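Local coordinates for CCHC-type domain-containing protein (Trypanosoma brucei brucei, PDB 7C45) that binds single-stranded RNA beside a pair of calcium ions and probably trims guide RNA as an RNase D-type 3'-5' exoribonuclease, at residues Glu95-Phe100 against Gly120-Gln125; Gln125-Ala130 against Val210-Val215; Gln33-Ile38 against Cys63-Pro68; Ile38-Glu43 against Ser58-Cys63. All blocks are in the same frame, centred on the assembly; numbering follows the deposited sequence.

In the fold
Interactions 1, 3 and 4 lie in one mixed sheet, and interaction 2 packs helices beside it. Interactions 3 and 4 are successive parts of the same antiparallel pair, strands 37-44 and 57-64, and share Ile38 and Cys63. Strand 97-100 of interaction 1 runs along the other edge of strand 37-44, where Leu40 N lies 2.8 Å from Leu99 O, a probable hydrogen bond. Interaction 2 continues interaction 1 through Gln125, and Leu122 CD1 meets Val215 CG1 at 3.6 Å. Interaction 4 holds Asp41 and Glu43 at the calcium ions. The Phe100 side chain of interaction 1 comes within about 7 Å of a calcium, whereas the centres of interactions 2 and 4 are about 21 Å apart.

Interaction 1. Residues Glu95-Phe100 against Gly120-Gln125; sequences EIRKLF and GVLDLQ. With nucleotides of chain B.
Strands 97-100 and 121-123 run side by side in parallel, their axes 4.7 Å apart at closest approach. Lys98 and Phe100 each offer both N-H and carbonyl to the partner. Lys98 N donates to Gly120 O over 2.7 Å and Lys98 O receives Leu122 N; Phe100 N then donates to Leu122 O and Phe100 O receives Leu124 N, which carries the pairing into the start of helix 124-136. These N-H...O angles lie between 160° and 167°, so the bonds are close to straight.

Packing is tightest between Phe100 and Val121, whose side chains cross obliquely: with CG1 anti to its backbone N, Val121 brings that methyl to 3.5 Å from Phe100 CD1. On the other face Leu122 stands alongside Leu99 and Arg97, its CD2 4.0 Å from Leu99 CD2 and 3.9 Å from Arg97 CD. The buried Lys98 chain bends at chi2 and chi3, so that Lys98 NZ curls back to Ile96 O at 2.6 Å in the carbonyl plane.

The looser margin is at Arg97, partly exposed, which lends mainly its aliphatic stem before bending at chi3 toward a salt bridge with Glu216. At the far end Asp123 is the N-cap, its OD1 accepting from Val126 N and, weakly, from Gln125 N, while OD2 takes Cys103 N. From the first turn the extended Gln125 donates from NE2 to O2' of U8 of chain B at 2.8 Å; Arg141 and Ser142 also bond its amide. Parallel neighbours joined through helix 104-114 form a beta-alpha-beta crossover, here within an RNase H-like exonuclease fold.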
# COMPACT_ATOMS: atom_id res chain seq x y z
N GLU A 95 11.84 15.66 -1.10
CA GLU A 95 13.05 14.93 -0.72
C GLU A 95 12.80 13.80 0.28
O GLU A 95 13.71 13.00 0.52
CB GLU A 95 14.08 15.91 -0.13
CG GLU A 95 14.77 16.76 -1.17
CD GLU A 95 15.28 15.93 -2.34
OE1 GLU A 95 16.03 14.96 -2.10
OE2 GLU A 95 14.92 16.24 -3.49
N ILE A 96 11.60 13.72 0.86
CA ILE A 96 11.20 12.61 1.71
C ILE A 96 10.17 11.79 0.94
O ILE A 96 9.09 12.30 0.60
CB ILE A 96 10.63 13.11 3.04
CG1 ILE A 96 11.61 14.08 3.71
CG2 ILE A 96 10.27 11.96 3.95
CD1 ILE A 96 11.08 14.64 4.96
N ARG A 97 10.49 10.53 0.67
CA ARG A 97 9.59 9.68 -0.09
C ARG A 97 8.44 9.23 0.81
O ARG A 97 8.66 8.72 1.91
CB ARG A 97 10.35 8.46 -0.64
CG ARG A 97 9.49 7.44 -1.34
CD ARG A 97 10.35 6.32 -1.92
NE ARG A 97 11.20 6.81 -2.99
CZ ARG A 97 12.43 6.36 -3.21
NH1 ARG A 97 12.94 5.41 -2.43
NH2 ARG A 97 13.14 6.86 -4.21
N LYS A 98 7.22 9.46 0.36
CA LYS A 98 6.05 8.97 1.07
C LYS A 98 5.59 7.69 0.35
O LYS A 98 5.34 7.71 -0.85
CB LYS A 98 4.96 10.04 1.11
CG LYS A 98 5.06 11.01 2.33
CD LYS A 98 6.28 11.94 2.26
CE LYS A 98 6.03 13.07 1.28
NZ LYS A 98 7.14 13.99 0.97
N LEU A 99 5.49 6.60 1.10
CA LEU A 99 5.13 5.29 0.59
C LEU A 99 3.67 4.98 0.92
O LEU A 99 3.28 5.04 2.09
CB LEU A 99 6.02 4.21 1.21
CG LEU A 99 7.53 4.38 0.99
CD1 LEU A 99 8.27 3.58 2.04
CD2 LEU A 99 7.91 3.91 -0.39
N PHE A 100 2.90 4.61 -0.09
CA PHE A 100 1.49 4.28 0.07
C PHE A 100 1.25 2.88 -0.47
O PHE A 100 2.07 2.34 -1.21
CB PHE A 100 0.56 5.23 -0.70
CG PHE A 100 0.40 6.59 -0.05
CD1 PHE A 100 1.31 7.60 -0.31
CD2 PHE A 100 -0.66 6.84 0.78
CE1 PHE A 100 1.16 8.85 0.27
CE2 PHE A 100 -0.83 8.09 1.36
CZ PHE A 100 0.09 9.09 1.11
N GLY A 120 6.63 13.63 -3.74
CA GLY A 120 7.59 12.57 -3.53
C GLY A 120 6.91 11.29 -3.10
O GLY A 120 7.26 10.71 -2.07
N VAL A 121 5.93 10.84 -3.85
CA VAL A 121 5.06 9.74 -3.43
C VAL A 121 5.41 8.51 -4.26
O VAL A 121 5.73 8.61 -5.45
CB VAL A 121 3.57 10.10 -3.60
CG1 VAL A 121 2.67 8.93 -3.23
CG2 VAL A 121 3.17 11.29 -2.71
N LEU A 122 5.37 7.34 -3.63
CA LEU A 122 5.58 6.07 -4.32
C LEU A 122 4.51 5.11 -3.84
O LEU A 122 4.44 4.81 -2.64
CB LEU A 122 6.97 5.51 -4.04
CG LEU A 122 7.28 4.18 -4.72
CD1 LEU A 122 7.26 4.39 -6.20
CD2 LEU A 122 8.68 3.74 -4.29
N ASP A 123 3.69 4.61 -4.76
CA ASP A 123 2.57 3.73 -4.44
C ASP A 123 3.02 2.30 -4.69
O ASP A 123 3.24 1.90 -5.84
CB ASP A 123 1.35 4.10 -5.27
CG ASP A 123 0.12 3.29 -4.92
OD1 ASP A 123 0.22 2.15 -4.45
OD2 ASP A 123 -0.99 3.82 -5.15
N LEU A 124 3.19 1.53 -3.62
CA LEU A 124 3.77 0.20 -3.78
C LEU A 124 2.79 -0.78 -4.42
O LEU A 124 3.21 -1.76 -5.06
CB LEU A 124 4.25 -0.33 -2.44
CG LEU A 124 5.43 0.42 -1.82
CD1 LEU A 124 5.89 -0.32 -0.57
CD2 LEU A 124 6.59 0.63 -2.81
N GLN A 125 1.48 -0.55 -4.27
CA GLN A 125 0.53 -1.38 -5.01
C GLN A 125 0.72 -1.18 -6.50
O GLN A 125 0.77 -2.15 -7.27
CB GLN A 125 -0.91 -1.04 -4.63
CG GLN A 125 -1.93 -1.99 -5.22
CD GLN A 125 -3.36 -1.51 -5.01
OE1 GLN A 125 -3.72 -0.41 -5.41
NE2 GLN A 125 -4.17 -2.33 -4.35
P U B 8 -9.80 -6.76 -4.06
OP1 U B 8 -11.23 -6.62 -4.41
OP2 U B 8 -8.99 -7.76 -4.80
O5' U B 8 -9.18 -5.31 -4.14
C5' U B 8 -7.84 -5.10 -4.52
C4' U B 8 -7.49 -3.64 -4.44
O4' U B 8 -8.35 -2.89 -5.32
C3' U B 8 -7.67 -2.98 -3.08
O3' U B 8 -6.58 -3.23 -2.23
C2' U B 8 -7.82 -1.51 -3.46
O2' U B 8 -6.56 -0.94 -3.77
C1' U B 8 -8.62 -1.62 -4.76
N1 U B 8 -10.08 -1.54 -4.56
C2 U B 8 -10.63 -0.29 -4.44
O2 U B 8 -9.95 0.72 -4.43
N3 U B 8 -12.00 -0.28 -4.29
C4 U B 8 -12.82 -1.40 -4.29
O4 U B 8 -14.04 -1.27 -4.16
C5 U B 8 -12.16 -2.65 -4.46
C6 U B 8 -10.83 -2.68 -4.59

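Interaction 2. Residues Gln125-Ala130 against Val210-Val215; sequences QVFFTA and VDVVAV. With nucleotides of chain B.
The backbones of helix 124-136 and of residues 210-215, the loop and first turn of helix 212-226, come closest at Phe127 and Val215, whose CA atoms are 6.0 Å apart, and stay near each other at Ala130 and Val210, with CA atoms 7.0 Å apart. No hydrogen bond crosses between them, so the junction is van der Waals packing, mostly of side chains.

Phe127 is the central group. Its chi1 of -148° lies away from a staggered position, and the ring extends toward residues 210-215. Val215 crosses it at about a right angle: with CG1 anti to its backbone N, that methyl sits 3.8 Å from Phe127 CA, while CG2 is delivered over the ring. Val215 CG2 is 3.9 Å from the ring centroid and only 8° off the normal, a CH-pi contact placed over the centre of one face. A second valine approaches differently, since Val212 CG1 lies in the ring plane, 3.6 Å from Phe127 CZ at the edge. Val210 O also comes to the edge, 3.8 Å from Phe127 CE1.

One turn further on, Ala130 presents a small surface to Val210, with CB 4.2 Å from Val210 CG1 and the carbonyl O 3.7 Å from Val210 CG2. Val126 adds a more distant methyl contact to Val215. Leu122 of strand 121-123 packs against both Phe127 and Val215, placing this junction next to the sheet, while Phe128 packs instead on helix 144-152.

With one ring, branched methyls and an alanine as the partners, and no polar side-chain bond across, the two segments are held by shape and apolar burial: one methyl lies over a face of Phe127 and another at its edge.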
# COMPACT_ATOMS: atom_id res chain seq x y z
N GLN A 125 1.48 -0.55 -4.27
CA GLN A 125 0.53 -1.38 -5.01
C GLN A 125 0.72 -1.18 -6.50
O GLN A 125 0.77 -2.15 -7.27
CB GLN A 125 -0.91 -1.04 -4.63
CG GLN A 125 -1.93 -1.99 -5.22
CD GLN A 125 -3.36 -1.51 -5.01
OE1 GLN A 125 -3.72 -0.41 -5.41
NE2 GLN A 125 -4.17 -2.33 -4.35
N VAL A 126 0.83 0.09 -6.93
CA VAL A 126 1.12 0.41 -8.33
C VAL A 126 2.44 -0.22 -8.76
O VAL A 126 2.55 -0.76 -9.87
CB VAL A 126 1.10 1.93 -8.54
CG1 VAL A 126 1.51 2.29 -9.95
CG2 VAL A 126 -0.31 2.48 -8.27
N PHE A 127 3.47 -0.14 -7.91
CA PHE A 127 4.76 -0.78 -8.19
C PHE A 127 4.55 -2.26 -8.53
O PHE A 127 5.03 -2.76 -9.56
CB PHE A 127 5.71 -0.62 -7.00
CG PHE A 127 7.19 -0.53 -7.38
CD1 PHE A 127 7.73 -1.37 -8.32
CD2 PHE A 127 8.00 0.42 -6.79
CE1 PHE A 127 9.09 -1.30 -8.67
CE2 PHE A 127 9.36 0.53 -7.14
CZ PHE A 127 9.89 -0.34 -8.09
N PHE A 128 3.81 -2.97 -7.68
CA PHE A 128 3.58 -4.39 -7.93
C PHE A 128 2.81 -4.60 -9.21
O PHE A 128 3.14 -5.49 -10.00
CB PHE A 128 2.86 -5.03 -6.75
CG PHE A 128 2.75 -6.54 -6.85
CD1 PHE A 128 3.84 -7.33 -6.51
CD2 PHE A 128 1.60 -7.14 -7.29
CE1 PHE A 128 3.75 -8.71 -6.60
CE2 PHE A 128 1.50 -8.52 -7.37
CZ PHE A 128 2.57 -9.30 -7.03
N THR A 129 1.77 -3.79 -9.46
CA THR A 129 1.05 -3.91 -10.72
C THR A 129 1.97 -3.65 -11.91
O THR A 129 1.90 -4.37 -12.91
CB THR A 129 -0.15 -2.97 -10.74
OG1 THR A 129 -1.05 -3.38 -9.72
CG2 THR A 129 -0.86 -3.03 -12.09
N ALA A 130 2.85 -2.64 -11.82
CA ALA A 130 3.72 -2.31 -12.94
C ALA A 130 4.63 -3.47 -13.30
O ALA A 130 4.94 -3.70 -14.47
CB ALA A 130 4.55 -1.06 -12.61
N VAL A 210 11.25 -3.21 -13.00
CA VAL A 210 10.70 -1.89 -13.27
C VAL A 210 11.48 -0.86 -12.46
O VAL A 210 11.83 -1.12 -11.30
CB VAL A 210 9.20 -1.85 -12.93
CG1 VAL A 210 8.63 -0.48 -13.21
CG2 VAL A 210 8.47 -2.90 -13.75
N ASP A 211 11.76 0.28 -13.08
CA ASP A 211 12.56 1.34 -12.45
C ASP A 211 11.73 2.10 -11.41
O ASP A 211 10.58 2.45 -11.67
CB ASP A 211 13.06 2.33 -13.52
CG ASP A 211 14.02 1.70 -14.51
OD1 ASP A 211 14.88 0.91 -14.08
OD2 ASP A 211 13.93 2.01 -15.73
N VAL A 212 12.32 2.36 -10.24
CA VAL A 212 11.59 3.08 -9.21
C VAL A 212 11.20 4.47 -9.70
O VAL A 212 10.13 4.97 -9.37
CB VAL A 212 12.41 3.14 -7.91
CG1 VAL A 212 12.83 1.74 -7.51
CG2 VAL A 212 13.63 3.96 -8.11
N VAL A 213 12.04 5.11 -10.51
CA VAL A 213 11.74 6.45 -11.01
C VAL A 213 10.48 6.42 -11.87
O VAL A 213 9.63 7.32 -11.80
CB VAL A 213 12.94 7.00 -11.80
CG1 VAL A 213 12.52 8.22 -12.53
CG2 VAL A 213 14.08 7.32 -10.87
N ALA A 214 10.33 5.38 -12.70
CA ALA A 214 9.14 5.24 -13.52
C ALA A 214 7.90 5.15 -12.65
O ALA A 214 6.88 5.79 -12.94
CB ALA A 214 9.23 4.00 -14.40
N VAL A 215 7.96 4.36 -11.58
CA VAL A 215 6.79 4.21 -10.72
C VAL A 215 6.55 5.49 -9.92
O VAL A 215 5.40 5.83 -9.62
CB VAL A 215 6.95 2.99 -9.81
CG1 VAL A 215 5.70 2.78 -8.99
CG2 VAL A 215 7.24 1.74 -10.64
P U B 8 -9.80 -6.76 -4.06
OP1 U B 8 -11.23 -6.62 -4.41
OP2 U B 8 -8.99 -7.76 -4.80
O5' U B 8 -9.18 -5.31 -4.14
C5' U B 8 -7.84 -5.10 -4.52
C4' U B 8 -7.49 -3.64 -4.44
O4' U B 8 -8.35 -2.89 -5.32
C3' U B 8 -7.67 -2.98 -3.08
O3' U B 8 -6.58 -3.23 -2.23
C2' U B 8 -7.82 -1.51 -3.46
O2' U B 8 -6.56 -0.94 -3.77
C1' U B 8 -8.62 -1.62 -4.76
N1 U B 8 -10.08 -1.54 -4.56
C2 U B 8 -10.63 -0.29 -4.44
O2 U B 8 -9.95 0.72 -4.43
N3 U B 8 -12.00 -0.28 -4.29
C4 U B 8 -12.82 -1.40 -4.29
O4 U B 8 -14.04 -1.27 -4.16
C5 U B 8 -12.16 -2.65 -4.46
C6 U B 8 -10.83 -2.68 -4.59

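Interaction 3. Residues Gln33-Ile38 against Cys63-Pro68; sequences QGARSI and CSDAKP
Asp65 carries this contact, at the place where the antiparallel strands 37-44 and 57-64 give way to loops. Its CB points toward segment 33-38, and a chi1 of 61° sets CG in the crowded position between the backbone N and the carbonyl carbon. Asp65 CG thereby lies 3.6 Å from Arg36 N, and the carboxylate oxygens reach the backbone beyond. OD1 receives two N-H groups. Arg36 N comes to Asp65 OD1 at 2.9 Å on the syn lone pair, the side of the other oxygen. Ser37 N comes to Asp65 OD1 at 3.2 Å along a nearly straight line, 177° at the hydrogen, but from 58° above the carboxylate plane. Asp65 OD2 rests on the aliphatic start of Arg36, 3.3 Å from Arg36 CB, and takes only a weak share of Arg36 N.

The charged end of Arg36 does not join in: the chain bends at chi2 and chi3, leaving Arg36 NE 5.9 Å from Asp65 OD2, and NH1 makes a long, weak ion pair with Glu95. The backbone answers in the other direction, Asp65 N donating to Ser37 O at 3.2 Å, nearly along the C=O axis.

Next to this, Ser64 forms a non-hydrogen-bonded pair with Ile38, whose CG1 lies 3.8 Å from Ser64 CB. Ser64 OG closes an ST turn by accepting Ala66 N at 2.8 Å, at the head of the type I turn from Ser64 to Lys67. Ala66 CB then packs on Ala35 CB.

The chemistry thus ties a carboxylate to peptide N-H groups, not to the nearby guanidinium; two such donors on one oxygen would be expected to favour its ionised form.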
# COMPACT_ATOMS: atom_id res chain seq x y z
N GLN A 33 10.72 14.22 10.49
CA GLN A 33 11.54 15.19 9.77
C GLN A 33 12.91 14.64 9.40
O GLN A 33 13.53 15.12 8.44
CB GLN A 33 11.71 16.45 10.60
CG GLN A 33 10.56 17.38 10.43
CD GLN A 33 10.67 18.61 11.28
OE1 GLN A 33 11.40 18.64 12.26
NE2 GLN A 33 9.93 19.64 10.91
N GLY A 34 13.43 13.69 10.16
CA GLY A 34 14.69 13.06 9.83
C GLY A 34 14.60 11.82 8.96
O GLY A 34 15.59 11.11 8.79
N ALA A 35 13.43 11.51 8.41
CA ALA A 35 13.29 10.31 7.60
C ALA A 35 13.69 10.56 6.15
O ALA A 35 13.65 11.68 5.64
CB ALA A 35 11.85 9.79 7.63
N ARG A 36 14.06 9.47 5.49
CA ARG A 36 14.17 9.43 4.04
C ARG A 36 12.93 8.83 3.38
O ARG A 36 12.62 9.20 2.24
CB ARG A 36 15.40 8.61 3.62
CG ARG A 36 16.72 9.11 4.19
CD ARG A 36 16.96 10.57 3.83
NE ARG A 36 16.71 10.79 2.42
CZ ARG A 36 16.40 11.97 1.89
NH1 ARG A 36 16.19 12.06 0.57
NH2 ARG A 36 16.28 13.05 2.66
N SER A 37 12.26 7.89 4.05
CA SER A 37 11.02 7.30 3.57
C SER A 37 10.02 7.20 4.72
O SER A 37 10.39 6.82 5.83
CB SER A 37 11.26 5.90 2.97
OG SER A 37 12.13 5.99 1.88
N ILE A 38 8.76 7.54 4.44
CA ILE A 38 7.68 7.46 5.42
C ILE A 38 6.53 6.69 4.80
O ILE A 38 5.94 7.15 3.82
CB ILE A 38 7.19 8.85 5.86
CG1 ILE A 38 8.33 9.72 6.37
CG2 ILE A 38 6.07 8.70 6.90
CD1 ILE A 38 7.90 11.10 6.60
N CYS A 63 5.05 5.33 9.45
CA CYS A 63 6.17 4.52 9.90
C CYS A 63 7.34 4.83 8.99
O CYS A 63 7.23 4.64 7.78
CB CYS A 63 5.81 3.04 9.86
SG CYS A 63 7.08 1.96 10.58
N SER A 64 8.44 5.34 9.57
CA SER A 64 9.56 5.84 8.78
C SER A 64 10.83 5.09 9.12
O SER A 64 10.91 4.32 10.07
CB SER A 64 9.77 7.34 9.02
OG SER A 64 10.71 7.57 10.05
N ASP A 65 11.85 5.32 8.29
CA ASP A 65 13.17 4.75 8.56
C ASP A 65 13.93 5.51 9.66
O ASP A 65 15.04 5.12 9.98
CB ASP A 65 13.99 4.72 7.27
CG ASP A 65 14.21 6.10 6.69
OD1 ASP A 65 13.38 6.99 6.89
OD2 ASP A 65 15.25 6.32 6.03
N ALA A 66 13.35 6.57 10.24
CA ALA A 66 14.04 7.34 11.28
C ALA A 66 13.81 6.81 12.69
O ALA A 66 14.47 7.28 13.63
CB ALA A 66 13.60 8.82 11.21
N LYS A 67 12.89 5.84 12.88
CA LYS A 67 12.58 5.43 14.24
C LYS A 67 11.75 4.16 14.21
O LYS A 67 10.85 4.02 13.37
CB LYS A 67 11.86 6.56 14.97
CG LYS A 67 11.62 6.29 16.44
CD LYS A 67 10.81 7.37 17.10
CE LYS A 67 11.25 7.56 18.54
NZ LYS A 67 12.74 7.68 18.64
N PRO A 68 12.01 3.19 15.10
CA PRO A 68 11.30 1.90 15.08
C PRO A 68 9.97 1.96 15.81
O PRO A 68 9.75 1.29 16.82
CB PRO A 68 12.30 0.98 15.80
CG PRO A 68 12.95 1.88 16.78
CD PRO A 68 13.14 3.17 16.05

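Interaction 4. Residues Ile38-Glu43 against Ser58-Cys63; sequences IALDIE and SLVQAC. With CA (calcium ion), chain E; CA (calcium ion), chain F; nucleotides of chain B.
Segment 38-43 runs antiparallel to 58-63, and its side chains alternate between the two faces of the sheet. Ile38 sets CG2 on Ala62 CB at 3.9 Å. Ala39 follows in a hydrogen-bonded pair with Cys63, Ala39 N meeting Cys63 O and Cys63 N returning to Ala39 O. Leu40 swings CD2 across Ala62 CB on the face that packs against helix 80-92.

Asp41 pairs with Gln61 through two backbone bonds, Gln61 N to Asp41 O and Asp41 N to Gln61 O. With CG anti to the backbone N (chi1 -172°), Asp41 splits its carboxylate between metals: OD2 binds the calcium of chain E at 2.2 Å, OD1 that of chain F at 2.4 Å. OP1 of U10 of chain B bridges the same ions. Ile42 returns to the apolar face, its CG1 4.1 Å from Val60 CG2.

Glu43 bends at chi2 so that OE2 reaches the chain E calcium at 2.3 Å, while Glu43 OE1 accepts from O3' of U10 of chain B at 2.8 Å. Gln61, bent at chi2, holds this group from the side: NE2 donates to the anti lone pair of Glu43 OE2 at 3.0 Å, and also to Ala188 O. Glu43 O takes both Ser58 N and Leu59 N, a classic beta bulge.

Asp191 completes the acidic grip on the chain E ion. Two ions sharing a carboxylate and a phosphate oxygen are characteristic of a two-metal-ion nuclease site, consistent with the DEDD exonucleases to which RNase D belongs.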
# COMPACT_ATOMS: atom_id res chain seq x y z
N ILE A 38 8.76 7.54 4.44
CA ILE A 38 7.68 7.46 5.42
C ILE A 38 6.53 6.69 4.80
O ILE A 38 5.94 7.15 3.82
CB ILE A 38 7.19 8.85 5.86
CG1 ILE A 38 8.33 9.72 6.37
CG2 ILE A 38 6.07 8.70 6.90
CD1 ILE A 38 7.90 11.10 6.60
N ALA A 39 6.22 5.52 5.36
CA ALA A 39 5.03 4.78 4.97
C ALA A 39 3.80 5.44 5.59
O ALA A 39 3.79 5.70 6.79
CB ALA A 39 5.13 3.33 5.44
N LEU A 40 2.77 5.66 4.77
CA LEU A 40 1.56 6.34 5.22
C LEU A 40 0.32 5.49 4.95
O LEU A 40 0.29 4.70 4.00
CB LEU A 40 1.37 7.67 4.55
CG LEU A 40 2.36 8.75 4.95
CD1 LEU A 40 2.19 9.95 4.04
CD2 LEU A 40 2.14 9.18 6.41
N ASP A 41 -0.69 5.71 5.77
CA ASP A 41 -1.97 5.03 5.68
C ASP A 41 -2.99 5.93 6.37
O ASP A 41 -2.63 6.79 7.18
CB ASP A 41 -1.87 3.65 6.31
CG ASP A 41 -3.08 2.78 6.09
OD1 ASP A 41 -3.87 3.03 5.18
OD2 ASP A 41 -3.21 1.81 6.85
N ILE A 42 -4.27 5.74 6.04
CA ILE A 42 -5.33 6.52 6.67
C ILE A 42 -6.47 5.60 7.04
O ILE A 42 -6.87 4.75 6.23
CB ILE A 42 -5.83 7.66 5.76
CG1 ILE A 42 -4.70 8.65 5.44
CG2 ILE A 42 -6.99 8.38 6.40
CD1 ILE A 42 -5.13 9.73 4.44
N GLU A 43 -7.01 5.76 8.25
CA GLU A 43 -8.29 5.17 8.63
C GLU A 43 -9.35 6.26 8.75
O GLU A 43 -9.13 7.27 9.42
CB GLU A 43 -8.22 4.41 9.95
CG GLU A 43 -7.18 3.26 10.02
CD GLU A 43 -7.22 2.32 8.82
OE1 GLU A 43 -8.33 1.87 8.48
OE2 GLU A 43 -6.14 2.00 8.25
N SER A 58 -10.03 9.74 10.62
CA SER A 58 -9.91 9.42 12.04
C SER A 58 -8.45 9.34 12.46
O SER A 58 -8.01 10.07 13.36
CB SER A 58 -10.63 8.11 12.34
OG SER A 58 -10.52 7.75 13.71
N LEU A 59 -7.69 8.47 11.81
CA LEU A 59 -6.27 8.28 12.04
C LEU A 59 -5.48 8.51 10.75
O LEU A 59 -5.96 8.19 9.67
CB LEU A 59 -5.98 6.85 12.53
CG LEU A 59 -6.66 6.39 13.83
CD1 LEU A 59 -6.36 4.91 14.12
CD2 LEU A 59 -6.22 7.31 15.01
N VAL A 60 -4.29 9.09 10.88
CA VAL A 60 -3.25 9.00 9.85
C VAL A 60 -2.09 8.24 10.48
O VAL A 60 -1.67 8.58 11.59
CB VAL A 60 -2.80 10.37 9.34
CG1 VAL A 60 -1.60 10.22 8.39
CG2 VAL A 60 -3.98 11.09 8.68
N GLN A 61 -1.63 7.18 9.82
CA GLN A 61 -0.60 6.31 10.38
C GLN A 61 0.71 6.51 9.62
O GLN A 61 0.69 6.72 8.41
CB GLN A 61 -1.04 4.85 10.34
CG GLN A 61 -2.39 4.64 11.02
CD GLN A 61 -3.54 4.67 10.05
OE1 GLN A 61 -4.09 5.73 9.74
NE2 GLN A 61 -3.90 3.52 9.54
N ALA A 62 1.83 6.48 10.34
CA ALA A 62 3.12 6.74 9.70
C ALA A 62 4.18 5.84 10.30
O ALA A 62 4.24 5.64 11.52
CB ALA A 62 3.57 8.19 9.86
N CYS A 63 5.05 5.33 9.45
CA CYS A 63 6.17 4.52 9.90
C CYS A 63 7.34 4.83 8.99
O CYS A 63 7.23 4.64 7.78
CB CYS A 63 5.81 3.04 9.86
SG CYS A 63 7.08 1.96 10.58
CA CA E . -5.05 0.61 6.80
CA CA F . -5.04 2.20 3.26
P U B 10 -7.28 0.45 3.99
OP1 U B 10 -6.25 0.89 4.95
OP2 U B 10 -7.63 -0.99 3.85
O5' U B 10 -8.64 1.24 4.29
C5' U B 10 -8.59 2.60 4.69
C4' U B 10 -9.97 3.17 4.88
O4' U B 10 -10.77 2.86 3.73
C3' U B 10 -10.77 2.61 6.05
O3' U B 10 -10.45 3.23 7.27
C2' U B 10 -12.21 2.88 5.62
O2' U B 10 -12.54 4.24 5.89
C1' U B 10 -12.12 2.68 4.11
N1 U B 10 -12.55 1.34 3.69
C2 U B 10 -13.91 1.15 3.59
O2 U B 10 -14.70 2.05 3.85
N3 U B 10 -14.28 -0.10 3.18
C4 U B 10 -13.44 -1.15 2.87
O4 U B 10 -13.93 -2.22 2.52
C5 U B 10 -12.04 -0.88 2.99
C6 U B 10 -11.65 0.34 3.39
O HOH W 1 -6.17 4.27 3.54
O HOH W 2 -3.78 -0.92 8.87
O HOH W 3 -6.50 -1.22 7.67
O HOH W 4 -3.45 0.61 2.29
O HOH W 5 -4.00 3.43 1.38